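Local coordinates for protein putative oxidoreductase (Thermus thermophilus, PDB 2ISM) that is a putative oxidoreductase that folds as a six-bladed beta-propeller of four-stranded antiparallel sheets and carries a bound calcium ion, at residues Val23-Gly28 and Asp345-Arg350; Glu215-Glu220 and Val234-Pro239; Gly240-Trp245 and Pro255-Pro260; Arg316-Gln321 and Thr331-Asp336. All coordinates share one frame; numbering follows the deposited sequence.

Contact 1: Val23-Gly28 and Asp345-Arg350; sequences VEEVVG and DDRVLR
Glu24 meets Arg350 in a salt bridge, with Arg350 NH2 2.9 Å from Glu24 OE1. The donor comes from above the carboxylate plane while the oxygen stays in the plane of the guanidinium, and the two flat groups are turned 78° apart. A weak bond from Arg350 NE to Glu24 OE2 adds a second link; the bend at chi3 (51°) swings NE round to it. Val26 CG2 lies over the centre of the same guanidinium and packs 3.6 Å from Arg350 CB. At the other end, Arg347 NE donates to Glu25 OE2 at 2.6 Å, again from above the carboxylate, and water 1 joins that oxygen to Arg347 NH2.

The register places Glu24 opposite Arg350 as an antiparallel hydrogen-bonded pair, whereas Glu25, in a non-hydrogen-bonded pair with Leu349, reaches along the strand to Arg347. A beta bulge then shifts the register by one: Val26 N donates to Val348 O at 2.9 Å, and Val348 N to Val27 O. Val27 CG1 packs 3.8 Å from Val348 CG2, and Phe56 of strand 52-57 touches both Val26 and Val27.

The first strand thus finishes a blade whose other three strands are C-terminal, the Velcro closure of beta-propellers. The Glu24-Arg350 ion pair shares its face with Val27 and Val348, while Glu25-Arg347 lies toward the bulge end. The closure probably draws on backbone pairing and valine packing together with the two ion pairs.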
loop_
_atom_site.group_PDB
_atom_site.type_symbol
_atom_site.label_atom_id
_atom_site.label_comp_id
_atom_site.label_asym_id
_atom_site.label_seq_id
_atom_site.Cartn_x
_atom_site.Cartn_y
_atom_site.Cartn_z
ATOM N N VAL B 23 10.355 -1.236 9.064
ATOM C CA VAL B 23 10.630 0.095 9.583
ATOM C C VAL B 23 12.043 0.593 9.335
ATOM O O VAL B 23 13.001 -0.177 9.327
ATOM C CB VAL B 23 10.382 0.149 11.111
ATOM C CG1 VAL B 23 10.731 1.530 11.657
ATOM C CG2 VAL B 23 8.941 -0.185 11.411
ATOM N N GLU B 24 12.157 1.898 9.119
ATOM C CA GLU B 24 13.447 2.538 8.936
ATOM C C GLU B 24 13.329 3.930 9.535
ATOM O O GLU B 24 12.355 4.648 9.289
ATOM C CB GLU B 24 13.836 2.609 7.455
ATOM C CG GLU B 24 13.000 3.528 6.598
ATOM C CD GLU B 24 13.457 3.517 5.152
ATOM O OE1 GLU B 24 14.643 3.828 4.902
ATOM O OE2 GLU B 24 12.635 3.196 4.267
ATOM N N GLU B 25 14.309 4.294 10.353
ATOM C CA GLU B 25 14.317 5.596 11.001
ATOM C C GLU B 25 14.700 6.699 10.030
ATOM O O GLU B 25 15.732 6.626 9.363
ATOM C CB GLU B 25 15.288 5.587 12.184
ATOM C CG GLU B 25 15.515 6.956 12.806
ATOM C CD GLU B 25 16.330 6.889 14.083
ATOM O OE1 GLU B 25 16.821 7.946 14.532
ATOM O OE2 GLU B 25 16.471 5.780 14.640
ATOM N N VAL B 26 13.856 7.722 9.954
ATOM C CA VAL B 26 14.102 8.856 9.080
ATOM C C VAL B 26 14.941 9.893 9.826
ATOM O O VAL B 26 15.917 10.417 9.291
ATOM C CB VAL B 26 12.773 9.503 8.627
ATOM C CG1 VAL B 26 13.053 10.701 7.735
ATOM C CG2 VAL B 26 11.924 8.470 7.882
ATOM N N VAL B 27 14.560 10.176 11.068
ATOM C CA VAL B 27 15.279 11.144 11.888
ATOM C C VAL B 27 14.827 11.003 13.338
ATOM O O VAL B 27 13.696 10.591 13.599
ATOM C CB VAL B 27 15.028 12.599 11.393
ATOM C CG1 VAL B 27 13.564 12.969 11.554
ATOM C CG2 VAL B 27 15.913 13.575 12.155
ATOM N N GLY B 28 15.717 11.321 14.276
ATOM C CA GLY B 28 15.377 11.216 15.685
ATOM C C GLY B 28 15.845 12.401 16.514
ATOM O O GLY B 28 16.268 13.426 15.974
ATOM N N ASP B 345 15.467 8.968 21.170
ATOM C CA ASP B 345 14.011 8.973 21.194
ATOM C C ASP B 345 13.214 10.059 20.511
ATOM O O ASP B 345 13.627 11.214 20.390
ATOM C CB ASP B 345 13.462 8.898 22.603
ATOM C CG ASP B 345 12.722 7.615 22.834
ATOM O OD1 ASP B 345 12.272 7.015 21.828
ATOM O OD2 ASP B 345 12.581 7.200 23.995
ATOM N N ASP B 346 12.016 9.640 20.124
ATOM C CA ASP B 346 11.072 10.419 19.363
ATOM C C ASP B 346 11.217 10.731 17.903
ATOM O O ASP B 346 11.221 11.875 17.428
ATOM C CB ASP B 346 10.661 11.690 20.093
ATOM C CG ASP B 346 9.657 11.388 21.195
ATOM O OD1 ASP B 346 9.407 10.176 21.392
ATOM O OD2 ASP B 346 9.131 12.311 21.852
ATOM N N ARG B 347 11.430 9.626 17.214
ATOM C CA ARG B 347 11.750 9.595 15.817
ATOM C C ARG B 347 10.570 9.630 14.881
ATOM O O ARG B 347 9.414 9.427 15.274
ATOM C CB ARG B 347 12.402 8.227 15.604
ATOM C CG ARG B 347 13.445 7.793 16.629
ATOM C CD ARG B 347 13.835 6.334 16.367
ATOM N NE ARG B 347 15.151 5.991 16.901
ATOM C CZ ARG B 347 15.429 5.849 18.191
ATOM N NH1 ARG B 347 14.478 6.017 19.098
ATOM N NH2 ARG B 347 16.663 5.551 18.572
ATOM N N VAL B 348 10.901 9.879 13.627
ATOM C CA VAL B 348 9.948 9.857 12.545
ATOM C C VAL B 348 10.323 8.522 11.908
ATOM O O VAL B 348 11.475 8.321 11.522
ATOM C CB VAL B 348 10.213 10.984 11.541
ATOM C CG1 VAL B 348 9.379 10.763 10.289
ATOM C CG2 VAL B 348 9.876 12.330 12.171
ATOM N N LEU B 349 9.367 7.606 11.833
ATOM C CA LEU B 349 9.622 6.296 11.253
ATOM C C LEU B 349 8.908 6.155 9.919
ATOM O O LEU B 349 7.815 6.687 9.730
ATOM C CB LEU B 349 9.143 5.194 12.205
ATOM C CG LEU B 349 9.694 5.231 13.634
ATOM C CD1 LEU B 349 9.023 4.161 14.468
ATOM C CD2 LEU B 349 11.209 5.022 13.613
ATOM N N ARG B 350 9.536 5.439 8.993
ATOM C CA ARG B 350 8.954 5.212 7.679
ATOM C C ARG B 350 8.719 3.714 7.523
ATOM O O ARG B 350 9.648 2.920 7.656
ATOM C CB ARG B 350 9.903 5.721 6.593
ATOM C CG ARG B 350 9.386 5.576 5.169
ATOM C CD ARG B 350 10.247 6.401 4.227
ATOM N NE ARG B 350 11.662 6.105 4.418
ATOM C CZ ARG B 350 12.647 6.974 4.215
ATOM N NH1 ARG B 350 12.378 8.208 3.811
ATOM N NH2 ARG B 350 13.905 6.610 4.423
HETATM O O HOH W 1 18.553 4.947 16.273
#

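Contact 2: Glu215-Glu220 and Val234-Pro239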
loop_
_atom_site.group_PDB
_atom_site.type_symbol
_atom_site.label_atom_id
_atom_site.label_comp_id
_atom_site.label_asym_id
_atom_site.label_seq_id
_atom_site.Cartn_x
_atom_site.Cartn_y
_atom_site.Cartn_z
ATOM N N GLU B 215 -15.387 9.759 3.114
ATOM C CA GLU B 215 -15.924 9.860 4.470
ATOM C C GLU B 215 -14.823 10.202 5.469
ATOM O O GLU B 215 -13.696 9.721 5.349
ATOM C CB GLU B 215 -16.563 8.535 4.882
ATOM C CG GLU B 215 -17.850 8.192 4.156
ATOM C CD GLU B 215 -18.284 6.767 4.428
ATOM O OE1 GLU B 215 -17.552 5.844 4.014
ATOM O OE2 GLU B 215 -19.342 6.570 5.062
ATOM N N LEU B 216 -15.164 11.018 6.465
ATOM C CA LEU B 216 -14.209 11.424 7.492
ATOM C C LEU B 216 -14.250 10.508 8.708
ATOM O O LEU B 216 -15.316 10.195 9.229
ATOM C CB LEU B 216 -14.487 12.860 7.943
ATOM C CG LEU B 216 -13.673 13.352 9.148
ATOM C CD1 LEU B 216 -12.191 13.338 8.801
ATOM C CD2 LEU B 216 -14.121 14.755 9.538
ATOM N N PHE B 217 -13.075 10.073 9.142
ATOM C CA PHE B 217 -12.941 9.212 10.306
ATOM C C PHE B 217 -12.085 9.961 11.312
ATOM O O PHE B 217 -11.164 10.681 10.930
ATOM C CB PHE B 217 -12.254 7.902 9.926
ATOM C CG PHE B 217 -13.111 6.992 9.104
ATOM C CD1 PHE B 217 -13.693 5.865 9.675
ATOM C CD2 PHE B 217 -13.356 7.272 7.767
ATOM C CE1 PHE B 217 -14.513 5.025 8.920
ATOM C CE2 PHE B 217 -14.174 6.441 7.002
ATOM C CZ PHE B 217 -14.753 5.315 7.582
ATOM N N SER B 218 -12.390 9.787 12.591
ATOM C CA SER B 218 -11.645 10.466 13.639
ATOM C C SER B 218 -11.369 9.524 14.805
ATOM O O SER B 218 -12.094 8.553 15.022
ATOM C CB SER B 218 -12.447 11.678 14.129
ATOM O OG SER B 218 -11.782 12.369 15.171
ATOM N N SER B 219 -10.309 9.813 15.548
ATOM C CA SER B 219 -9.957 9.007 16.705
ATOM C C SER B 219 -9.984 9.929 17.907
ATOM O O SER B 219 -9.737 11.130 17.774
ATOM C CB SER B 219 -8.552 8.420 16.548
ATOM O OG SER B 219 -7.585 9.448 16.425
ATOM N N GLU B 220 -10.296 9.387 19.076
ATOM C CA GLU B 220 -10.308 10.216 20.268
ATOM C C GLU B 220 -10.130 9.418 21.546
ATOM O O GLU B 220 -10.485 8.237 21.613
ATOM C CB GLU B 220 -11.591 11.052 20.333
ATOM C CG GLU B 220 -12.862 10.317 20.703
ATOM C CD GLU B 220 -14.048 11.272 20.781
ATOM O OE1 GLU B 220 -14.417 11.846 19.734
ATOM O OE2 GLU B 220 -14.602 11.464 21.884
ATOM N N VAL B 234 -12.902 5.212 17.537
ATOM C CA VAL B 234 -12.711 5.665 16.171
ATOM C C VAL B 234 -14.142 5.938 15.736
ATOM O O VAL B 234 -15.011 5.065 15.859
ATOM C CB VAL B 234 -12.115 4.586 15.255
ATOM C CG1 VAL B 234 -12.087 5.104 13.816
ATOM C CG2 VAL B 234 -10.710 4.224 15.715
ATOM N N ASN B 235 -14.387 7.149 15.250
ATOM C CA ASN B 235 -15.720 7.551 14.822
ATOM C C ASN B 235 -15.791 7.876 13.335
ATOM O O ASN B 235 -14.808 8.307 12.729
ATOM C CB ASN B 235 -16.178 8.791 15.608
ATOM C CG ASN B 235 -16.320 8.532 17.093
ATOM O OD1 ASN B 235 -15.587 9.094 17.912
ATOM N ND2 ASN B 235 -17.270 7.685 17.453
ATOM N N LEU B 236 -16.966 7.651 12.756
ATOM C CA LEU B 236 -17.224 7.975 11.361
ATOM C C LEU B 236 -17.973 9.293 11.517
ATOM O O LEU B 236 -19.118 9.316 11.979
ATOM C CB LEU B 236 -18.122 6.913 10.713
ATOM C CG LEU B 236 -18.588 7.154 9.272
ATOM C CD1 LEU B 236 -17.402 7.487 8.389
ATOM C CD2 LEU B 236 -19.304 5.907 8.752
ATOM N N ILE B 237 -17.316 10.387 11.150
ATOM C CA ILE B 237 -17.885 11.723 11.303
ATOM C C ILE B 237 -18.814 12.176 10.183
ATOM O O ILE B 237 -18.437 12.182 9.012
ATOM C CB ILE B 237 -16.752 12.786 11.446
ATOM C CG1 ILE B 237 -15.757 12.355 12.532
ATOM C CG2 ILE B 237 -17.345 14.148 11.795
ATOM C CD1 ILE B 237 -16.351 12.248 13.915
ATOM N N VAL B 238 -20.031 12.561 10.559
ATOM C CA VAL B 238 -21.008 13.059 9.594
ATOM C C VAL B 238 -21.332 14.490 10.003
ATOM O O VAL B 238 -21.283 14.822 11.186
ATOM C CB VAL B 238 -22.319 12.219 9.595
ATOM C CG1 VAL B 238 -22.014 10.771 9.238
ATOM C CG2 VAL B 238 -23.005 12.305 10.949
ATOM N N PRO B 239 -21.650 15.361 9.032
ATOM C CA PRO B 239 -21.974 16.755 9.339
ATOM C C PRO B 239 -23.108 16.861 10.354
ATOM O O PRO B 239 -24.151 16.218 10.198
ATOM C CB PRO B 239 -22.371 17.325 7.979
ATOM C CG PRO B 239 -21.566 16.513 7.025
ATOM C CD PRO B 239 -21.702 15.121 7.579
HETATM O O HOH W 2 -17.982 11.449 6.524
#
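The two middle strands of one propeller blade, 216-220 and 232-237, form a beta hairpin here; segments 216-220 and 234-237 run antiparallel at 148° with their axes 4.5 Å apart. Ser218 and Asn235 are a hydrogen-bonded pair: Ser218 N donates to Asn235 O at 2.8 Å, and Asn235 N returns a bond of 2.7 Å to Ser218 O. Non-hydrogen-bonded pairs flank it, Phe217 with Leu236 and Ser219 with Val234.

On the face that carries Phe217, Leu236 holds CG anti to its backbone N (chi1 175°), and its CD1 makes a CH-pi contact, 3.7 Å from the Phe217 ring centroid and 19° off the normal, displaced toward CZ. On the face of Leu216 and Ser218, the side chains of Leu216 and Ile237 lie side by side and point the same way, Leu216 CD2 reaching to 3.8 Å from Ile237 CB. Ile237 CG1 also packs on Ser218 CB, while Ser218 OG bonds to Gly206 O. Water 2 bridges Leu216 N and Ile237 O.

Within the sheet, strand 208-209 flanks 216-220 and strand 262-264 flanks 232-237. Blades on both faces enclose the hairpin: Phe275 of strand 270-276 meets the Phe217 ring edge-to-face, and Ile171 of strand 170-174 touches Ser218 and Ile237.

Contact 3: Gly240-Trp245 and Pro255-Pro260; sequences GGNYGW and PRYRDP. With CA (calcium ion), chain E.
Asn242 and Arg258 are joined by the one direct hydrogen bond between these two loop segments: Arg258 N donates to Asn242 O at 2.9 Å with an N-H...O angle of 166°. Tyr257 CA brings a CA-H...O contact to the same oxygen. Water 3 spans the gap beside it, accepting from Asn242 N and donating to Arg256 O.

Within 240-245, Asn242 OD1 accepts from Gly244 N at 3.1 Å, an Asx turn. Its ND2 bonds to Gln162 OE1, so the amide is held at both ends.

Packing comes from two pairs of side chains, each lying side by side. Asn242, with CG anti to its backbone N (chi1 -172°), runs alongside Tyr257, its OD1 3.5 Å from Tyr257 CD1 at the ring edge and the amide and ring planes 71° apart. Tyr257 CB rests on Gly244 CA at 3.8 Å. Arg258 runs beside Tyr243: its CB is 3.7 Å from Tyr243 CE1, and its CD 3.5 Å from Tyr243 OH. That hydroxyl is hydrogen-bonded to Leu236 O and Val238 N in segment 234-239.

Metal coordination forms the third group. Tyr243 O binds the calcium ion at 2.5 Å, Glu233 OE2 binds it from strand 232-237, and waters 4, 5, 6 and 7 are also ligands. Water 4 donates to Arg258 O at 2.8 Å.

The calcium ion therefore holds segment 240-245 directly and segment 255-260 through a water. It probably adds to the link between the two segments, which otherwise share one direct hydrogen bond, a bridging water and side-chain packing.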
loop_
_atom_site.group_PDB
_atom_site.type_symbol
_atom_site.label_atom_id
_atom_site.label_comp_id
_atom_site.label_asym_id
_atom_site.label_seq_id
_atom_site.Cartn_x
_atom_site.Cartn_y
_atom_site.Cartn_z
ATOM N N GLY B 240 -22.886 17.663 11.393
ATOM C CA GLY B 240 -23.891 17.857 12.423
ATOM C C GLY B 240 -23.982 16.724 13.429
ATOM O O GLY B 240 -24.765 16.794 14.370
ATOM N N GLY B 241 -23.180 15.682 13.238
ATOM C CA GLY B 241 -23.221 14.550 14.148
ATOM C C GLY B 241 -22.808 14.867 15.574
ATOM O O GLY B 241 -21.905 15.670 15.803
ATOM N N ASN B 242 -23.483 14.238 16.534
ATOM C CA ASN B 242 -23.182 14.423 17.953
ATOM C C ASN B 242 -22.636 13.084 18.412
ATOM O O ASN B 242 -23.336 12.068 18.365
ATOM C CB ASN B 242 -24.452 14.758 18.734
ATOM C CG ASN B 242 -24.168 15.153 20.167
ATOM O OD1 ASN B 242 -23.335 14.542 20.845
ATOM N ND2 ASN B 242 -24.871 16.172 20.648
ATOM N N TYR B 243 -21.389 13.067 18.861
ATOM C CA TYR B 243 -20.798 11.807 19.260
ATOM C C TYR B 243 -20.877 11.398 20.721
ATOM O O TYR B 243 -20.051 10.648 21.206
ATOM C CB TYR B 243 -19.376 11.730 18.692
ATOM C CG TYR B 243 -19.460 11.627 17.182
ATOM C CD1 TYR B 243 -19.499 10.382 16.550
ATOM C CD2 TYR B 243 -19.695 12.763 16.406
ATOM C CE1 TYR B 243 -19.789 10.271 15.186
ATOM C CE2 TYR B 243 -19.989 12.665 15.043
ATOM C CZ TYR B 243 -20.041 11.416 14.443
ATOM O OH TYR B 243 -20.388 11.320 13.114
ATOM N N GLY B 244 -21.893 11.895 21.413
ATOM C CA GLY B 244 -22.140 11.478 22.785
ATOM C C GLY B 244 -21.425 11.966 24.028
ATOM O O GLY B 244 -22.043 11.974 25.090
ATOM N N TRP B 245 -20.154 12.346 23.945
ATOM C CA TRP B 245 -19.464 12.803 25.150
ATOM C C TRP B 245 -20.091 14.088 25.693
ATOM O O TRP B 245 -20.349 15.023 24.938
ATOM C CB TRP B 245 -17.974 13.039 24.858
ATOM C CG TRP B 245 -17.196 13.484 26.068
ATOM C CD1 TRP B 245 -16.720 14.739 26.326
ATOM C CD2 TRP B 245 -16.826 12.674 27.196
ATOM N NE1 TRP B 245 -16.077 14.762 27.546
ATOM C CE2 TRP B 245 -16.129 13.509 28.099
ATOM C CE3 TRP B 245 -17.020 11.325 27.530
ATOM C CZ2 TRP B 245 -15.621 13.036 29.319
ATOM C CZ3 TRP B 245 -16.515 10.854 28.744
ATOM C CH2 TRP B 245 -15.824 11.711 29.622
ATOM N N PRO B 255 -30.385 7.077 19.726
ATOM C CA PRO B 255 -30.142 7.519 18.349
ATOM C C PRO B 255 -29.623 8.951 18.222
ATOM O O PRO B 255 -29.028 9.310 17.206
ATOM C CB PRO B 255 -31.504 7.326 17.684
ATOM C CG PRO B 255 -32.453 7.620 18.801
ATOM C CD PRO B 255 -31.827 6.868 19.961
ATOM N N ARG B 256 -29.851 9.766 19.248
ATOM C CA ARG B 256 -29.395 11.155 19.239
ATOM C C ARG B 256 -27.871 11.235 19.210
ATOM O O ARG B 256 -27.301 12.198 18.700
ATOM C CB ARG B 256 -29.900 11.899 20.478
ATOM C CG ARG B 256 -31.403 12.119 20.539
ATOM C CD ARG B 256 -31.764 12.886 21.804
ATOM N NE ARG B 256 -31.341 12.158 22.998
ATOM C CZ ARG B 256 -31.247 12.693 24.212
ATOM N NH1 ARG B 256 -31.541 13.972 24.403
ATOM N NH2 ARG B 256 -30.850 11.950 25.235
ATOM N N TYR B 257 -27.215 10.225 19.772
ATOM C CA TYR B 257 -25.759 10.195 19.815
ATOM C C TYR B 257 -25.253 9.040 18.966
ATOM O O TYR B 257 -25.702 7.903 19.117
ATOM C CB TYR B 257 -25.294 10.052 21.263
ATOM C CG TYR B 257 -25.981 11.042 22.174
ATOM C CD1 TYR B 257 -25.811 12.414 21.993
ATOM C CD2 TYR B 257 -26.846 10.612 23.180
ATOM C CE1 TYR B 257 -26.486 13.332 22.786
ATOM C CE2 TYR B 257 -27.526 11.525 23.980
ATOM C CZ TYR B 257 -27.342 12.882 23.777
ATOM O OH TYR B 257 -28.013 13.790 24.563
ATOM N N ARG B 258 -24.319 9.341 18.072
ATOM C CA ARG B 258 -23.770 8.336 17.174
ATOM C C ARG B 258 -22.695 7.475 17.829
ATOM O O ARG B 258 -21.762 7.995 18.445
ATOM C CB ARG B 258 -23.212 9.022 15.927
ATOM C CG ARG B 258 -24.211 9.952 15.255
ATOM C CD ARG B 258 -23.649 10.541 13.980
ATOM N NE ARG B 258 -23.461 9.533 12.937
ATOM C CZ ARG B 258 -24.417 9.117 12.109
ATOM N NH1 ARG B 258 -25.640 9.621 12.191
ATOM N NH2 ARG B 258 -24.144 8.200 11.187
ATOM N N ASP B 259 -22.835 6.156 17.691
ATOM C CA ASP B 259 -21.875 5.220 18.268
ATOM C C ASP B 259 -20.582 5.219 17.470
ATOM O O ASP B 259 -20.560 5.570 16.288
ATOM C CB ASP B 259 -22.419 3.786 18.273
ATOM C CG ASP B 259 -23.640 3.616 19.150
ATOM O OD1 ASP B 259 -23.712 4.260 20.217
ATOM O OD2 ASP B 259 -24.521 2.815 18.772
ATOM N N PRO B 260 -19.478 4.826 18.110
ATOM C CA PRO B 260 -18.207 4.794 17.389
ATOM C C PRO B 260 -18.149 3.602 16.440
ATOM O O PRO B 260 -18.861 2.609 16.622
ATOM C CB PRO B 260 -17.179 4.692 18.512
ATOM C CG PRO B 260 -17.920 3.947 19.579
ATOM C CD PRO B 260 -19.272 4.610 19.552
HETATM CA CA CA E . -18.363 8.904 21.708
HETATM O O HOH W 3 -26.056 12.872 16.103
HETATM O O HOH W 4 -19.093 7.904 19.232
HETATM O O HOH W 5 -20.340 7.229 22.559
HETATM O O HOH W 6 -17.159 11.273 21.411
HETATM O O HOH W 7 -18.178 9.597 24.412
#

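Contact 4: Arg316-Gln321 and Thr331-Asp336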
loop_
_atom_site.group_PDB
_atom_site.type_symbol
_atom_site.label_atom_id
_atom_site.label_comp_id
_atom_site.label_asym_id
_atom_site.label_seq_id
_atom_site.Cartn_x
_atom_site.Cartn_y
_atom_site.Cartn_z
ATOM N N ARG B 316 5.528 4.771 22.574
ATOM C CA ARG B 316 4.298 5.496 22.270
ATOM C C ARG B 316 4.309 6.053 20.846
ATOM O O ARG B 316 5.299 6.633 20.406
ATOM C CB ARG B 316 4.124 6.639 23.276
ATOM C CG ARG B 316 4.030 6.176 24.724
ATOM C CD ARG B 316 4.260 7.327 25.696
ATOM N NE ARG B 316 3.279 8.402 25.554
ATOM C CZ ARG B 316 2.031 8.346 26.010
ATOM N NH1 ARG B 316 1.596 7.261 26.640
ATOM N NH2 ARG B 316 1.219 9.382 25.842
ATOM N N LEU B 317 3.207 5.870 20.126
ATOM C CA LEU B 317 3.105 6.369 18.755
ATOM C C LEU B 317 1.988 7.382 18.516
ATOM O O LEU B 317 0.814 7.072 18.721
ATOM C CB LEU B 317 2.750 5.227 17.797
ATOM C CG LEU B 317 3.684 4.005 17.845
ATOM C CD1 LEU B 317 3.300 3.022 16.747
ATOM C CD2 LEU B 317 5.134 4.446 17.671
ATOM N N ARG B 318 2.348 8.588 18.081
ATOM C CA ARG B 318 1.350 9.634 17.863
ATOM C C ARG B 318 0.853 10.127 16.503
ATOM O O ARG B 318 -0.355 10.228 16.281
ATOM C CB ARG B 318 1.965 10.878 18.519
ATOM C CG ARG B 318 0.986 12.029 18.709
ATOM C CD ARG B 318 1.621 13.177 19.489
ATOM N NE ARG B 318 1.728 12.915 20.926
ATOM C CZ ARG B 318 0.717 13.015 21.787
ATOM N NH1 ARG B 318 -0.486 13.367 21.361
ATOM N NH2 ARG B 318 0.914 12.786 23.081
ATOM N N GLU B 319 1.777 10.435 15.598
ATOM C CA GLU B 319 1.404 10.916 14.270
ATOM C C GLU B 319 1.498 9.711 13.333
ATOM O O GLU B 319 2.281 8.791 13.559
ATOM C CB GLU B 319 2.332 12.032 13.759
ATOM C CG GLU B 319 2.231 12.326 12.249
ATOM C CD GLU B 319 0.912 12.973 11.840
ATOM O OE1 GLU B 319 -0.154 12.389 12.122
ATOM O OE2 GLU B 319 0.944 14.066 11.227
ATOM N N VAL B 320 0.673 9.720 12.293
ATOM C CA VAL B 320 0.679 8.668 11.285
ATOM C C VAL B 320 0.060 9.241 10.016
ATOM O O VAL B 320 -1.093 9.674 10.012
ATOM C CB VAL B 320 -0.095 7.395 11.749
ATOM C CG1 VAL B 320 -1.467 7.762 12.264
ATOM C CG2 VAL B 320 -0.210 6.409 10.593
ATOM N N GLN B 321 0.848 9.265 8.947
ATOM C CA GLN B 321 0.405 9.803 7.669
ATOM C C GLN B 321 1.048 9.081 6.505
ATOM O O GLN B 321 2.180 8.610 6.603
ATOM C CB GLN B 321 0.773 11.280 7.536
ATOM C CG GLN B 321 -0.142 12.256 8.226
ATOM C CD GLN B 321 -0.053 13.631 7.598
ATOM O OE1 GLN B 321 -0.560 13.856 6.499
ATOM N NE2 GLN B 321 0.614 14.553 8.283
ATOM N N THR B 331 5.295 8.748 14.018
ATOM C CA THR B 331 6.204 9.413 14.948
ATOM C C THR B 331 6.017 8.831 16.343
ATOM O O THR B 331 4.944 8.325 16.676
ATOM C CB THR B 331 5.967 10.938 15.021
ATOM O OG1 THR B 331 4.705 11.206 15.652
ATOM C CG2 THR B 331 5.987 11.545 13.625
ATOM N N THR B 332 7.070 8.891 17.153
ATOM C CA THR B 332 7.006 8.372 18.511
ATOM C C THR B 332 6.753 9.527 19.479
ATOM O O THR B 332 7.049 10.689 19.178
ATOM C CB THR B 332 8.304 7.640 18.896
ATOM O OG1 THR B 332 9.402 8.550 18.832
ATOM C CG2 THR B 332 8.568 6.486 17.936
ATOM N N SER B 333 6.198 9.203 20.641
ATOM C CA SER B 333 5.864 10.224 21.624
ATOM C C SER B 333 6.457 10.010 23.006
ATOM O O SER B 333 6.038 10.643 23.979
ATOM C CB SER B 333 4.350 10.445 21.605
ATOM O OG SER B 333 3.980 11.618 22.300
ATOM N N ASN B 334 7.437 9.117 23.079
ATOM C CA ASN B 334 8.105 8.779 24.332
ATOM C C ASN B 334 8.566 9.892 25.258
ATOM O O ASN B 334 8.768 9.667 26.453
ATOM C CB ASN B 334 9.279 7.854 24.018
ATOM C CG ASN B 334 8.848 6.640 23.232
ATOM O OD1 ASN B 334 9.458 6.281 22.222
ATOM N ND2 ASN B 334 7.788 5.997 23.693
ATOM N N ARG B 335 8.725 11.092 24.714
ATOM C CA ARG B 335 9.179 12.221 25.515
ATOM C C ARG B 335 8.064 13.195 25.894
ATOM O O ARG B 335 8.341 14.318 26.314
ATOM C CB ARG B 335 10.290 12.963 24.763
ATOM C CG ARG B 335 11.497 12.087 24.450
ATOM C CD ARG B 335 12.530 12.815 23.600
ATOM N NE ARG B 335 13.069 13.996 24.273
ATOM C CZ ARG B 335 13.910 14.856 23.708
ATOM N NH1 ARG B 335 14.311 14.667 22.458
ATOM N NH2 ARG B 335 14.346 15.910 24.389
ATOM N N ASP B 336 6.809 12.770 25.773
ATOM C CA ASP B 336 5.694 13.656 26.101
ATOM C C ASP B 336 5.332 13.690 27.585
ATOM O O ASP B 336 4.324 14.286 27.965
ATOM C CB ASP B 336 4.448 13.301 25.276
ATOM C CG ASP B 336 3.885 11.929 25.605
ATOM O OD1 ASP B 336 4.255 11.348 26.650
ATOM O OD2 ASP B 336 3.049 11.435 24.816
#
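Arg316 and Asp336 anchor the dense, polar part of this hairpin contact between strands 317-322 and 328-332. Arg316 grips a single oxygen side-on: its NE lies 3.1 Å and its NH2 2.9 Å from Asp336 OD2, both on the syn side. Arg318 NH2 approaches OD2 from the anti side at 3.1 Å. Ser333 OG donates to OD2 from above the carboxylate plane at 2.7 Å, and itself accepts from Arg318 NE at 2.9 Å. A type I turn from Ser333 to Asp336, with Asp336 N bonded to Ser333 O, folds the carboxylate back to this cluster. Thr331 OG1 is similarly engaged, taking Glu319 N at 3.0 Å and bonding to Pro33 O in the neighbouring blade; chi1 of 69° puts OG1 between its own backbone N and carbonyl carbon.

The other side is sparser. Leu317 and Thr332 form a non-hydrogen-bonded pair whose side chains barely meet, Leu317 CD2 lying 4.0 Å from Thr332 CG2.

Asp336 OD2 thus receives four donor groups from three residues. Two guanidinium groups and a hydroxyl around one buried oxygen would favour the ionised carboxylate, which would in return partly offset the two positive charges brought together there.

How the contacts relate
The N-terminal strand in 23-28 waits for almost the whole chain before 345-350 pairs with it, so contact 1 embraces the other three. Within its span contacts 2, 3 and 4 close short loops one after another, and none crosses another. Contact 2 pairs the middle strands of a blade; the chain then leaves directly into the excursion fastened by contact 3, and the two touch where Tyr243 meets residues 236-238. Contact 4 lies in the same sheet as contact 1: Thr332 N bonds to Arg347 O, joining strands 328-332 and 348-351. Contacts 1 and 2 have centres 28 Å apart, on opposite sides of the chain's centre.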